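Local coordinates for protein tryptophan synthase alpha chain (PDB 2DZW) that cleaves indoleglycerol phosphate to indole and glyceraldehyde 3-phosphate, the alpha-subunit step at the end of tryptophan biosynthesis, at residues 5-10 against 217-222; 49-54 against 222-227; 70-75 against 105-110; 162-167 against 177-182. The protein carries 1 engineered substitution. All coordinates share one frame; numbering follows the deposited sequence.

Contact 1 of 4, residues 5-10 against 217-222; sequences GSLIPY and VVVGSA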
loop_
_atom_site.group_PDB
_atom_site.type_symbol
_atom_site.label_atom_id
_atom_site.label_comp_id
_atom_site.label_asym_id
_atom_site.label_seq_id
_atom_site.Cartn_x
_atom_site.Cartn_y
_atom_site.Cartn_z
ATOM N N GLY A 5 -8.788 -11.494 -6.127
ATOM C CA GLY A 5 -10.000 -10.699 -6.145
ATOM C C GLY A 5 -10.098 -9.764 -4.961
ATOM O O GLY A 5 -11.132 -9.138 -4.754
ATOM N N SER A 6 -9.023 -9.664 -4.188
ATOM C CA SER A 6 -9.000 -8.805 -3.011
ATOM C C SER A 6 -8.933 -7.318 -3.306
ATOM O O SER A 6 -8.266 -6.885 -4.242
ATOM C CB SER A 6 -7.811 -9.149 -2.117
ATOM O OG SER A 6 -7.972 -10.410 -1.502
ATOM N N LEU A 7 -9.640 -6.550 -2.486
ATOM C CA LEU A 7 -9.632 -5.102 -2.573
ATOM C C LEU A 7 -8.678 -4.777 -1.428
ATOM O O LEU A 7 -8.876 -5.241 -0.301
ATOM C CB LEU A 7 -11.033 -4.531 -2.310
ATOM C CG LEU A 7 -11.183 -3.007 -2.428
ATOM C CD1 LEU A 7 -12.611 -2.624 -2.787
ATOM C CD2 LEU A 7 -10.764 -2.366 -1.120
ATOM N N ILE A 8 -7.628 -4.015 -1.721
ATOM C CA ILE A 8 -6.630 -3.672 -0.712
ATOM C C ILE A 8 -6.586 -2.180 -0.402
ATOM O O ILE A 8 -5.964 -1.400 -1.126
ATOM C CB ILE A 8 -5.237 -4.127 -1.167
ATOM C CG1 ILE A 8 -5.281 -5.618 -1.507
ATOM C CG2 ILE A 8 -4.207 -3.815 -0.098
ATOM C CD1 ILE A 8 -4.064 -6.121 -2.241
ATOM N N PRO A 9 -7.244 -1.766 0.684
ATOM C CA PRO A 9 -7.276 -0.357 1.087
ATOM C C PRO A 9 -5.897 0.182 1.478
ATOM O O PRO A 9 -5.097 -0.516 2.111
ATOM C CB PRO A 9 -8.225 -0.359 2.288
ATOM C CG PRO A 9 -9.082 -1.572 2.069
ATOM C CD PRO A 9 -8.099 -2.585 1.563
ATOM N N TYR A 10 -5.621 1.419 1.078
ATOM C CA TYR A 10 -4.375 2.073 1.448
ATOM C C TYR A 10 -4.761 3.291 2.276
ATOM O O TYR A 10 -5.606 4.075 1.856
ATOM C CB TYR A 10 -3.579 2.566 0.236
ATOM C CG TYR A 10 -2.554 3.614 0.642
ATOM C CD1 TYR A 10 -1.283 3.245 1.092
ATOM C CD2 TYR A 10 -2.903 4.969 0.698
ATOM C CE1 TYR A 10 -0.391 4.190 1.595
ATOM C CE2 TYR A 10 -2.022 5.921 1.205
ATOM C CZ TYR A 10 -0.770 5.528 1.654
ATOM O OH TYR A 10 0.090 6.467 2.182
ATOM N N VAL A 217 -6.646 -5.424 -6.038
ATOM C CA VAL A 217 -6.753 -4.035 -6.435
ATOM C C VAL A 217 -6.656 -3.191 -5.179
ATOM O O VAL A 217 -7.359 -3.437 -4.191
ATOM C CB VAL A 217 -8.100 -3.744 -7.140
ATOM C CG1 VAL A 217 -8.201 -2.255 -7.465
ATOM C CG2 VAL A 217 -8.222 -4.597 -8.409
ATOM N N VAL A 218 -5.764 -2.212 -5.218
ATOM C CA VAL A 218 -5.570 -1.319 -4.094
ATOM C C VAL A 218 -6.502 -0.140 -4.316
ATOM O O VAL A 218 -6.780 0.222 -5.454
ATOM C CB VAL A 218 -4.119 -0.776 -4.049
ATOM C CG1 VAL A 218 -3.974 0.251 -2.918
ATOM C CG2 VAL A 218 -3.128 -1.919 -3.872
ATOM N N VAL A 219 -6.997 0.445 -3.234
ATOM C CA VAL A 219 -7.856 1.617 -3.331
ATOM C C VAL A 219 -7.294 2.578 -2.303
ATOM O O VAL A 219 -7.519 2.402 -1.103
ATOM C CB VAL A 219 -9.326 1.306 -2.977
ATOM C CG1 VAL A 219 -10.165 2.566 -3.126
ATOM C CG2 VAL A 219 -9.866 0.202 -3.883
ATOM N N GLY A 220 -6.549 3.580 -2.767
ATOM C CA GLY A 220 -5.942 4.522 -1.846
ATOM C C GLY A 220 -6.349 5.964 -2.027
ATOM O O GLY A 220 -6.843 6.602 -1.098
ATOM N N SER A 221 -6.131 6.491 -3.225
ATOM C CA SER A 221 -6.483 7.869 -3.514
ATOM C C SER A 221 -7.945 8.090 -3.175
ATOM O O SER A 221 -8.286 8.989 -2.418
ATOM C CB SER A 221 -6.245 8.167 -4.988
ATOM O OG SER A 221 -4.897 7.897 -5.311
ATOM N N ALA A 222 -8.803 7.246 -3.730
ATOM C CA ALA A 222 -10.231 7.355 -3.501
ATOM C C ALA A 222 -10.600 7.516 -2.032
ATOM O O ALA A 222 -11.466 8.328 -1.695
ATOM C CB ALA A 222 -10.930 6.148 -4.075
#
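Ile8 and Val218 sit side by side on one face of the sheet where strands 6-10 and 217-219 run parallel, the seam at which the first and last strands of a TIM barrel close the sheet. Four backbone hydrogen bonds stitch it, from Val217 N to Ser6 O (2.8 Å) through Ile8 N to Val217 O and Val219 N to Ile8 O, ending with Tyr10 N to Val219 O (3.1 Å). Val218 can be followed outward. Its CB sits 3.5 Å from Ile8 O; CG1, held anti to the backbone N (chi1 175°), comes to 3.1 Å from that same oxygen and 3.9 Å from Tyr10 CB, while CG2 turns back to Ile8 CB at 4.1 Å. Trimming this residue to an alanine would probably open a gap beside Tyr10 CB and give the tyrosine more freedom to shift near the catalytic Glu36, which Val218 also touches. On the sheet's other face, Leu7 CG meets Val219 CG2 at 3.8 Å, and both residues lean on helix 235-246. Tyr10 sends its hydroxyl onward to Thr12. The chemistry thus divides: main-chain polar groups satisfy one another within the seam, and branched apolar side chains seal it on both faces.

Contact 2 of 4, residues 49-54 against 222-227; sequences KTIQES and ALVKII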
loop_
_atom_site.group_PDB
_atom_site.type_symbol
_atom_site.label_atom_id
_atom_site.label_comp_id
_atom_site.label_asym_id
_atom_site.label_seq_id
_atom_site.Cartn_x
_atom_site.Cartn_y
_atom_site.Cartn_z
ATOM N N LYS A 49 -0.740 13.616 -6.169
ATOM C CA LYS A 49 -1.174 14.784 -5.409
ATOM C C LYS A 49 -2.008 14.444 -4.167
ATOM O O LYS A 49 -1.736 14.929 -3.066
ATOM C CB LYS A 49 -1.952 15.712 -6.344
ATOM C CG LYS A 49 -2.447 17.013 -5.725
ATOM C CD LYS A 49 -2.965 17.950 -6.810
ATOM C CE LYS A 49 -3.655 19.188 -6.235
ATOM N NZ LYS A 49 -4.955 18.863 -5.579
ATOM N N THR A 50 -3.017 13.603 -4.341
ATOM C CA THR A 50 -3.884 13.229 -3.234
ATOM C C THR A 50 -3.138 12.630 -2.042
ATOM O O THR A 50 -3.297 13.078 -0.911
ATOM C CB THR A 50 -4.964 12.226 -3.691
ATOM O OG1 THR A 50 -5.837 12.853 -4.639
ATOM C CG2 THR A 50 -5.780 11.750 -2.496
ATOM N N ILE A 51 -2.329 11.613 -2.296
ATOM C CA ILE A 51 -1.601 10.962 -1.223
ATOM C C ILE A 51 -0.483 11.829 -0.653
ATOM O O ILE A 51 -0.158 11.713 0.527
ATOM C CB ILE A 51 -1.083 9.569 -1.685
ATOM C CG1 ILE A 51 -2.293 8.639 -1.889
ATOM C CG2 ILE A 51 -0.104 8.987 -0.658
ATOM C CD1 ILE A 51 -1.954 7.228 -2.313
ATOM N N GLN A 52 0.096 12.712 -1.463
ATOM C CA GLN A 52 1.142 13.591 -0.941
ATOM C C GLN A 52 0.553 14.527 0.113
ATOM O O GLN A 52 1.176 14.787 1.138
ATOM C CB GLN A 52 1.776 14.432 -2.048
ATOM C CG GLN A 52 2.602 13.640 -3.028
ATOM C CD GLN A 52 3.407 14.532 -3.950
ATOM O OE1 GLN A 52 3.894 14.090 -4.992
ATOM N NE2 GLN A 52 3.562 15.793 -3.566
ATOM N N GLU A 53 -0.651 15.030 -0.148
ATOM C CA GLU A 53 -1.325 15.931 0.786
ATOM C C GLU A 53 -1.676 15.230 2.096
ATOM O O GLU A 53 -1.677 15.862 3.153
ATOM C CB GLU A 53 -2.601 16.496 0.157
ATOM C CG GLU A 53 -2.352 17.417 -1.022
ATOM C CD GLU A 53 -3.601 17.649 -1.854
ATOM O OE1 GLU A 53 -3.573 18.523 -2.746
ATOM O OE2 GLU A 53 -4.611 16.950 -1.621
ATOM N N SER A 54 -1.990 13.937 2.034
ATOM C CA SER A 54 -2.316 13.198 3.252
ATOM C C SER A 54 -1.040 13.053 4.083
ATOM O O SER A 54 -1.095 13.033 5.307
ATOM C CB SER A 54 -2.904 11.820 2.929
ATOM O OG SER A 54 -1.950 10.981 2.312
ATOM N N ALA A 222 -8.803 7.246 -3.730
ATOM C CA ALA A 222 -10.231 7.355 -3.501
ATOM C C ALA A 222 -10.600 7.516 -2.032
ATOM O O ALA A 222 -11.466 8.328 -1.695
ATOM C CB ALA A 222 -10.930 6.148 -4.075
ATOM N N LEU A 223 -9.949 6.742 -1.166
ATOM C CA LEU A 223 -10.220 6.790 0.272
ATOM C C LEU A 223 -9.590 8.000 0.947
ATOM O O LEU A 223 -10.222 8.648 1.788
ATOM C CB LEU A 223 -9.710 5.519 0.946
ATOM C CG LEU A 223 -10.223 4.233 0.300
ATOM C CD1 LEU A 223 -9.781 3.032 1.121
ATOM C CD2 LEU A 223 -11.749 4.292 0.199
ATOM N N VAL A 224 -8.348 8.297 0.563
ATOM C CA VAL A 224 -7.607 9.429 1.108
ATOM C C VAL A 224 -8.307 10.744 0.760
ATOM O O VAL A 224 -8.332 11.680 1.554
ATOM C CB VAL A 224 -6.157 9.435 0.568
ATOM C CG1 VAL A 224 -5.457 10.718 0.951
ATOM C CG2 VAL A 224 -5.398 8.248 1.134
ATOM N N LYS A 225 -8.883 10.811 -0.430
ATOM C CA LYS A 225 -9.596 12.007 -0.850
ATOM C C LYS A 225 -10.717 12.315 0.151
ATOM O O LYS A 225 -10.892 13.457 0.573
ATOM C CB LYS A 225 -10.170 11.787 -2.250
ATOM C CG LYS A 225 -11.198 12.801 -2.687
ATOM C CD LYS A 225 -11.712 12.481 -4.088
ATOM C CE LYS A 225 -13.044 13.176 -4.354
ATOM N NZ LYS A 225 -14.084 12.719 -3.370
ATOM N N ILE A 226 -11.466 11.281 0.526
ATOM C CA ILE A 226 -12.569 11.414 1.469
ATOM C C ILE A 226 -12.070 11.780 2.866
ATOM O O ILE A 226 -12.732 12.521 3.595
ATOM C CB ILE A 226 -13.388 10.098 1.542
ATOM C CG1 ILE A 226 -14.090 9.856 0.198
ATOM C CG2 ILE A 226 -14.386 10.152 2.694
ATOM C CD1 ILE A 226 -14.889 8.562 0.137
ATOM N N ILE A 227 -10.907 11.256 3.241
ATOM C CA ILE A 227 -10.338 11.557 4.549
ATOM C C ILE A 227 -9.826 13.001 4.607
ATOM O O ILE A 227 -9.858 13.636 5.659
ATOM C CB ILE A 227 -9.189 10.579 4.892
ATOM C CG1 ILE A 227 -9.760 9.172 5.092
ATOM C CG2 ILE A 227 -8.462 11.030 6.156
ATOM C CD1 ILE A 227 -8.702 8.093 5.189
#
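Above the flat peptide group joining Val224 to Lys225 lies the methyl of Thr50, its CG2 3.8 Å from Lys225 N and almost straight over the nitrogen. A second planar group, the Glu53 carboxylate, belongs to its own helix: Lys49 NZ reaches OE1 on the syn side, 22° out of plane, in a salt bridge one turn long. Between the helices the touching is apolar. Segments 49-54 and 222-227 cross at 48° with their axes 9.1 Å apart, and Val224 fills the gap. Its CG1, anti to the backbone N at chi1 171°, is wedged between Thr50 CG2 at 3.6 Å and Ser54 CB at 3.4 Å; CG2 faces Ile51 more loosely. The threonine and valine side chains lie alongside, pointing opposite ways. Ser54 OG, still beside Val224 CG1, bonds the carbonyl of its own helix, Ile51 O, at 2.6 Å, and also pairs with Thr12 OG1. An alanine here would keep the CB packing but would probably cost Ile51 O and Thr12 OG1 the hydroxyl they share, leaving Thr12 OG1 with Tyr10 OH. These two helices flank the N-terminal strand of the barrel, and Ile51 and Val224 both rest on Tyr10. The chemistry implies a hydrophobic join whose one buried hydroxyl has its polar needs met on its own helix and at Thr12, with the Lys49-Glu53 pair and the Lys225 amine outside the apolar contact.

Contact 3 of 4, residues 70-75 against 105-110; sequences WIVKEF and KASGVD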
loop_
_atom_site.group_PDB
_atom_site.type_symbol
_atom_site.label_atom_id
_atom_site.label_comp_id
_atom_site.label_asym_id
_atom_site.label_seq_id
_atom_site.Cartn_x
_atom_site.Cartn_y
_atom_site.Cartn_z
ATOM N N TRP A 70 1.798 1.511 16.672
ATOM C CA TRP A 70 0.683 1.552 17.608
ATOM C C TRP A 70 -0.572 1.137 16.845
ATOM O O TRP A 70 -1.295 0.234 17.265
ATOM C CB TRP A 70 0.507 2.967 18.165
ATOM C CG TRP A 70 -0.622 3.100 19.154
ATOM C CD1 TRP A 70 -0.563 2.895 20.503
ATOM C CD2 TRP A 70 -1.983 3.457 18.861
ATOM N NE1 TRP A 70 -1.800 3.105 21.070
ATOM C CE2 TRP A 70 -2.689 3.451 20.086
ATOM C CE3 TRP A 70 -2.673 3.778 17.681
ATOM C CZ2 TRP A 70 -4.056 3.756 20.168
ATOM C CZ3 TRP A 70 -4.039 4.082 17.764
ATOM C CH2 TRP A 70 -4.710 4.069 19.001
ATOM N N ILE A 71 -0.811 1.802 15.717
ATOM C CA ILE A 71 -1.970 1.521 14.872
ATOM C C ILE A 71 -2.042 0.039 14.485
ATOM O O ILE A 71 -3.111 -0.573 14.538
ATOM C CB ILE A 71 -1.928 2.376 13.595
ATOM C CG1 ILE A 71 -1.838 3.854 13.976
ATOM C CG2 ILE A 71 -3.166 2.125 12.760
ATOM C CD1 ILE A 71 -1.584 4.776 12.810
ATOM N N VAL A 72 -0.905 -0.535 14.100
ATOM C CA VAL A 72 -0.866 -1.942 13.719
ATOM C C VAL A 72 -1.155 -2.841 14.922
ATOM O O VAL A 72 -2.015 -3.725 14.870
ATOM C CB VAL A 72 0.517 -2.337 13.136
ATOM C CG1 VAL A 72 0.571 -3.835 12.904
ATOM C CG2 VAL A 72 0.757 -1.605 11.824
ATOM N N LYS A 73 -0.429 -2.606 16.006
ATOM C CA LYS A 73 -0.592 -3.396 17.210
ATOM C C LYS A 73 -2.046 -3.404 17.679
ATOM O O LYS A 73 -2.603 -4.467 17.958
ATOM C CB LYS A 73 0.330 -2.861 18.306
ATOM C CG LYS A 73 0.544 -3.827 19.446
ATOM C CD LYS A 73 1.731 -3.412 20.287
ATOM C CE LYS A 73 1.917 -4.343 21.473
ATOM N NZ LYS A 73 0.722 -4.328 22.353
ATOM N N GLU A 74 -2.667 -2.228 17.756
ATOM C CA GLU A 74 -4.066 -2.130 18.179
ATOM C C GLU A 74 -5.006 -2.820 17.194
ATOM O O GLU A 74 -5.946 -3.500 17.597
ATOM C CB GLU A 74 -4.489 -0.666 18.336
ATOM C CG GLU A 74 -3.999 -0.013 19.611
ATOM C CD GLU A 74 -4.505 -0.725 20.857
ATOM O OE1 GLU A 74 -3.673 -1.224 21.641
ATOM O OE2 GLU A 74 -5.737 -0.790 21.049
ATOM N N PHE A 75 -4.759 -2.632 15.904
ATOM C CA PHE A 75 -5.589 -3.253 14.878
ATOM C C PHE A 75 -5.559 -4.770 15.046
ATOM O O PHE A 75 -6.595 -5.432 14.975
ATOM C CB PHE A 75 -5.071 -2.891 13.481
ATOM C CG PHE A 75 -5.841 -3.534 12.362
ATOM C CD1 PHE A 75 -7.128 -3.108 12.045
ATOM C CD2 PHE A 75 -5.285 -4.578 11.633
ATOM C CE1 PHE A 75 -7.851 -3.714 11.015
ATOM C CE2 PHE A 75 -5.993 -5.192 10.603
ATOM C CZ PHE A 75 -7.282 -4.757 10.293
ATOM N N LYS A 105 7.717 -6.234 12.707
ATOM C CA LYS A 105 7.239 -7.596 12.875
ATOM C C LYS A 105 6.532 -7.772 14.217
ATOM O O LYS A 105 5.422 -8.304 14.281
ATOM C CB LYS A 105 8.417 -8.569 12.783
ATOM C CG LYS A 105 8.038 -10.034 12.921
ATOM C CD LYS A 105 7.183 -10.513 11.757
ATOM C CE LYS A 105 6.933 -12.010 11.847
ATOM N NZ LYS A 105 6.218 -12.527 10.658
ATOM N N ALA A 106 7.181 -7.318 15.286
ATOM C CA ALA A 106 6.625 -7.435 16.634
ATOM C C ALA A 106 5.242 -6.807 16.775
ATOM O O ALA A 106 4.407 -7.306 17.530
ATOM C CB ALA A 106 7.577 -6.808 17.650
ATOM N N SER A 107 4.997 -5.717 16.056
ATOM C CA SER A 107 3.709 -5.041 16.137
ATOM C C SER A 107 2.615 -5.779 15.377
ATOM O O SER A 107 1.436 -5.614 15.673
ATOM C CB SER A 107 3.830 -3.619 15.595
ATOM O OG SER A 107 4.159 -3.647 14.219
ATOM N N GLY A 108 3.008 -6.583 14.391
ATOM C CA GLY A 108 2.027 -7.327 13.618
ATOM C C GLY A 108 2.116 -7.144 12.112
ATOM O O GLY A 108 1.278 -7.674 11.376
ATOM N N VAL A 109 3.120 -6.401 11.647
ATOM C CA VAL A 109 3.303 -6.167 10.214
ATOM C C VAL A 109 3.716 -7.466 9.526
ATOM O O VAL A 109 4.588 -8.179 10.017
ATOM C CB VAL A 109 4.388 -5.089 9.960
ATOM C CG1 VAL A 109 4.664 -4.963 8.471
ATOM C CG2 VAL A 109 3.939 -3.754 10.532
ATOM N N ASP A 110 3.095 -7.767 8.387
ATOM C CA ASP A 110 3.414 -8.987 7.637
ATOM C C ASP A 110 4.374 -8.747 6.470
ATOM O O ASP A 110 5.233 -9.578 6.183
ATOM C CB ASP A 110 2.125 -9.632 7.118
ATOM C CG ASP A 110 1.143 -9.933 8.235
ATOM O OD1 ASP A 110 1.521 -10.681 9.165
ATOM O OD2 ASP A 110 0.001 -9.419 8.193
#
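Val72 and Lys73 lie against the end of helix 97-107, where the chain turns off at Gly108 (phi 126°) and the CA atoms of Lys73 and Ser107 come within 4.7 Å. The carbonyl of Ser107 faces the other helix: its O receives a CA-H...O contact from Lys73 CA at 3.4 Å and lies equally near Val72 CG1. That methyl, placed anti to the backbone N (chi1 173°), continues over the turn to Gly108 C at 3.7 Å, where the absence of a side chain makes room for it. The turn is a Schellman motif, the glycine's positive phi ending the helix before the chain enters the next barrel strand, 111-114. In TIM-barrel terms, two helices of the outer layer meet where the chain turns in toward the start of that strand. Val72 CG2 meets Val109 CG2 at 4.1 Å, the two side chains crossing at about a right angle; inward, Val72 touches Leu37 and Val109 touches Leu85, so the pair bridges the helix layer to the sheet. Ser107 OG passes 3.8 Å from Val72 CG1 while its hydrogen bond runs back to Ala104 O. Arg76, one residue beyond segment 70-75, bonds Gly108 O through NE and pairs with Asp110 through NH2.

Contact 4 of 4, residues 162-167 against 177-182; sequences LVSLYG and KTAYDL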
loop_
_atom_site.group_PDB
_atom_site.type_symbol
_atom_site.label_atom_id
_atom_site.label_comp_id
_atom_site.label_asym_id
_atom_site.label_seq_id
_atom_site.Cartn_x
_atom_site.Cartn_y
_atom_site.Cartn_z
ATOM N N LEU A 162 2.100 -2.974 -8.619
ATOM C CA LEU A 162 2.159 -2.206 -9.865
ATOM C C LEU A 162 1.465 -0.854 -9.711
ATOM O O LEU A 162 0.280 -0.781 -9.378
ATOM C CB LEU A 162 1.507 -2.992 -11.016
ATOM C CG LEU A 162 2.044 -4.408 -11.301
ATOM C CD1 LEU A 162 1.280 -4.994 -12.483
ATOM C CD2 LEU A 162 3.558 -4.383 -11.587
ATOM N N VAL A 163 2.206 0.219 -9.947
ATOM C CA VAL A 163 1.637 1.554 -9.827
ATOM C C VAL A 163 1.592 2.302 -11.150
ATOM O O VAL A 163 2.200 1.900 -12.141
ATOM C CB VAL A 163 2.414 2.423 -8.813
ATOM C CG1 VAL A 163 2.315 1.813 -7.436
ATOM C CG2 VAL A 163 3.877 2.570 -9.245
ATOM N N SER A 164 0.868 3.410 -11.140
ATOM C CA SER A 164 0.710 4.236 -12.314
ATOM C C SER A 164 0.444 5.661 -11.864
ATOM O O SER A 164 -0.590 5.929 -11.241
ATOM C CB SER A 164 -0.466 3.722 -13.128
ATOM O OG SER A 164 -0.862 4.679 -14.086
ATOM N N LEU A 165 1.361 6.576 -12.187
ATOM C CA LEU A 165 1.209 7.983 -11.786
ATOM C C LEU A 165 0.191 8.709 -12.666
ATOM O O LEU A 165 -0.435 9.683 -12.238
ATOM C CB LEU A 165 2.561 8.705 -11.847
ATOM C CG LEU A 165 2.821 9.821 -10.825
ATOM C CD1 LEU A 165 4.268 10.285 -10.953
ATOM C CD2 LEU A 165 1.869 10.989 -11.041
ATOM N N TYR A 166 0.030 8.216 -13.892
ATOM C CA TYR A 166 -0.906 8.779 -14.871
ATOM C C TYR A 166 -2.199 9.351 -14.277
ATOM O O TYR A 166 -2.613 10.470 -14.606
ATOM C CB TYR A 166 -1.301 7.707 -15.897
ATOM C CG TYR A 166 -0.586 7.753 -17.236
ATOM C CD1 TYR A 166 0.788 7.515 -17.337
ATOM C CD2 TYR A 166 -1.303 7.979 -18.414
ATOM C CE1 TYR A 166 1.430 7.494 -18.587
ATOM C CE2 TYR A 166 -0.678 7.960 -19.665
ATOM C CZ TYR A 166 0.687 7.718 -19.747
ATOM O OH TYR A 166 1.300 7.709 -20.986
ATOM N N GLY A 167 -2.832 8.570 -13.405
ATOM C CA GLY A 167 -4.093 8.981 -12.825
ATOM C C GLY A 167 -5.125 8.474 -13.810
ATOM O O GLY A 167 -5.016 7.344 -14.283
ATOM N N LYS A 177 -3.782 3.345 -20.943
ATOM C CA LYS A 177 -3.381 2.135 -21.669
ATOM C C LYS A 177 -2.043 1.647 -21.149
ATOM O O LYS A 177 -1.758 0.446 -21.133
ATOM C CB LYS A 177 -3.257 2.408 -23.170
ATOM C CG LYS A 177 -4.533 2.898 -23.850
ATOM C CD LYS A 177 -5.637 1.845 -23.829
ATOM C CE LYS A 177 -6.875 2.321 -24.590
ATOM N NZ LYS A 177 -6.613 2.540 -26.043
ATOM N N THR A 178 -1.228 2.604 -20.728
ATOM C CA THR A 178 0.093 2.332 -20.195
ATOM C C THR A 178 -0.022 1.526 -18.893
ATOM O O THR A 178 0.890 0.782 -18.526
ATOM C CB THR A 178 0.818 3.662 -19.935
ATOM O OG1 THR A 178 2.122 3.415 -19.405
ATOM C CG2 THR A 178 0.028 4.496 -18.960
ATOM N N ALA A 179 -1.152 1.682 -18.205
ATOM C CA ALA A 179 -1.405 0.977 -16.950
ATOM C C ALA A 179 -1.693 -0.471 -17.309
ATOM O O ALA A 179 -1.004 -1.396 -16.853
ATOM C CB ALA A 179 -2.594 1.593 -16.233
ATOM N N TYR A 180 -2.712 -0.656 -18.144
ATOM C CA TYR A 180 -3.088 -1.983 -18.612
ATOM C C TYR A 180 -1.884 -2.721 -19.211
ATOM O O TYR A 180 -1.727 -3.930 -19.034
ATOM C CB TYR A 180 -4.196 -1.860 -19.661
ATOM C CG TYR A 180 -5.551 -1.520 -19.076
ATOM C CD1 TYR A 180 -6.288 -0.427 -19.544
ATOM C CD2 TYR A 180 -6.107 -2.307 -18.073
ATOM C CE1 TYR A 180 -7.549 -0.137 -19.020
ATOM C CE2 TYR A 180 -7.361 -2.026 -17.546
ATOM C CZ TYR A 180 -8.079 -0.949 -18.021
ATOM O OH TYR A 180 -9.339 -0.717 -17.518
ATOM N N ASP A 181 -1.027 -1.995 -19.917
ATOM C CA ASP A 181 0.134 -2.629 -20.525
ATOM C C ASP A 181 1.079 -3.155 -19.452
ATOM O O ASP A 181 1.625 -4.256 -19.573
ATOM C CB ASP A 181 0.861 -1.649 -21.450
ATOM C CG ASP A 181 2.166 -2.217 -21.985
ATOM O OD1 ASP A 181 3.229 -1.864 -21.433
ATOM O OD2 ASP A 181 2.137 -3.026 -22.945
ATOM N N LEU A 182 1.263 -2.364 -18.400
ATOM C CA LEU A 182 2.125 -2.757 -17.297
ATOM C C LEU A 182 1.578 -4.042 -16.674
ATOM O O LEU A 182 2.331 -4.975 -16.393
ATOM C CB LEU A 182 2.170 -1.639 -16.247
ATOM C CG LEU A 182 2.955 -1.924 -14.959
ATOM C CD1 LEU A 182 4.411 -2.248 -15.307
ATOM C CD2 LEU A 182 2.859 -0.715 -14.010
#
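Leu182 and Leu162 join helix 177-187 to strand 159-163, which precedes it in a beta-alpha unit of the TIM barrel; residues 169-172 of the loop between them are not modelled, consistent with disorder. The interior end of the contact is closely filled. Leu182, with CG anti to the backbone N (chi1 176°), sets CD2 against both Val163 O (3.3 Å) and Leu162 CB (4.0 Å), seating the helix on the C-terminal end of the strand. Farther out, Ser164 OG and Ala179 CB only graze at 4.1 Å, and Phe198 touches both residues. The solvent side is a different kind of join. Tyr166 is exposed, lies in the loop leading to the unmodelled residues, and also meets a crystal neighbour, which may influence its pose. The tyrosine and threonine side chains reach out to meet each other; Thr178 lies over one face of the ring, and the tyrosine side chain also touches Pro176. Pairing is by CH-pi contact rather than by any polar bond: OG1 of Thr178 is anti to its own backbone N, which leaves the methyl to face the ring. Thr178 CG2 stands 3.3 Å from the centroid of the Tyr166 ring, only 10° off the ring normal.

In the fold
Contacts 1 and 2 form one continuous patch: their centres are 13 Å apart, both use helix 221-230, and Tyr10 CE2 packs on Ile51 CD1 at 3.8 Å. That patch borders the active site, with the side chain of Tyr10 about 3 Å from that of Glu36 and the side chain of Ile51 about 3 Å from that of Asp47, the two proton acceptors. Contact 4 approaches from another part of the rim, the side chain of Val163 lying about 7 Å from each. Contact 3 is more remote, the Val109 side chain being about 10 Å from that of Glu36. Contacts 3 and 4 sit on opposite sides of the chain's centre, their own centres 31 Å apart, and both are nested within the loop that contact 1 closes.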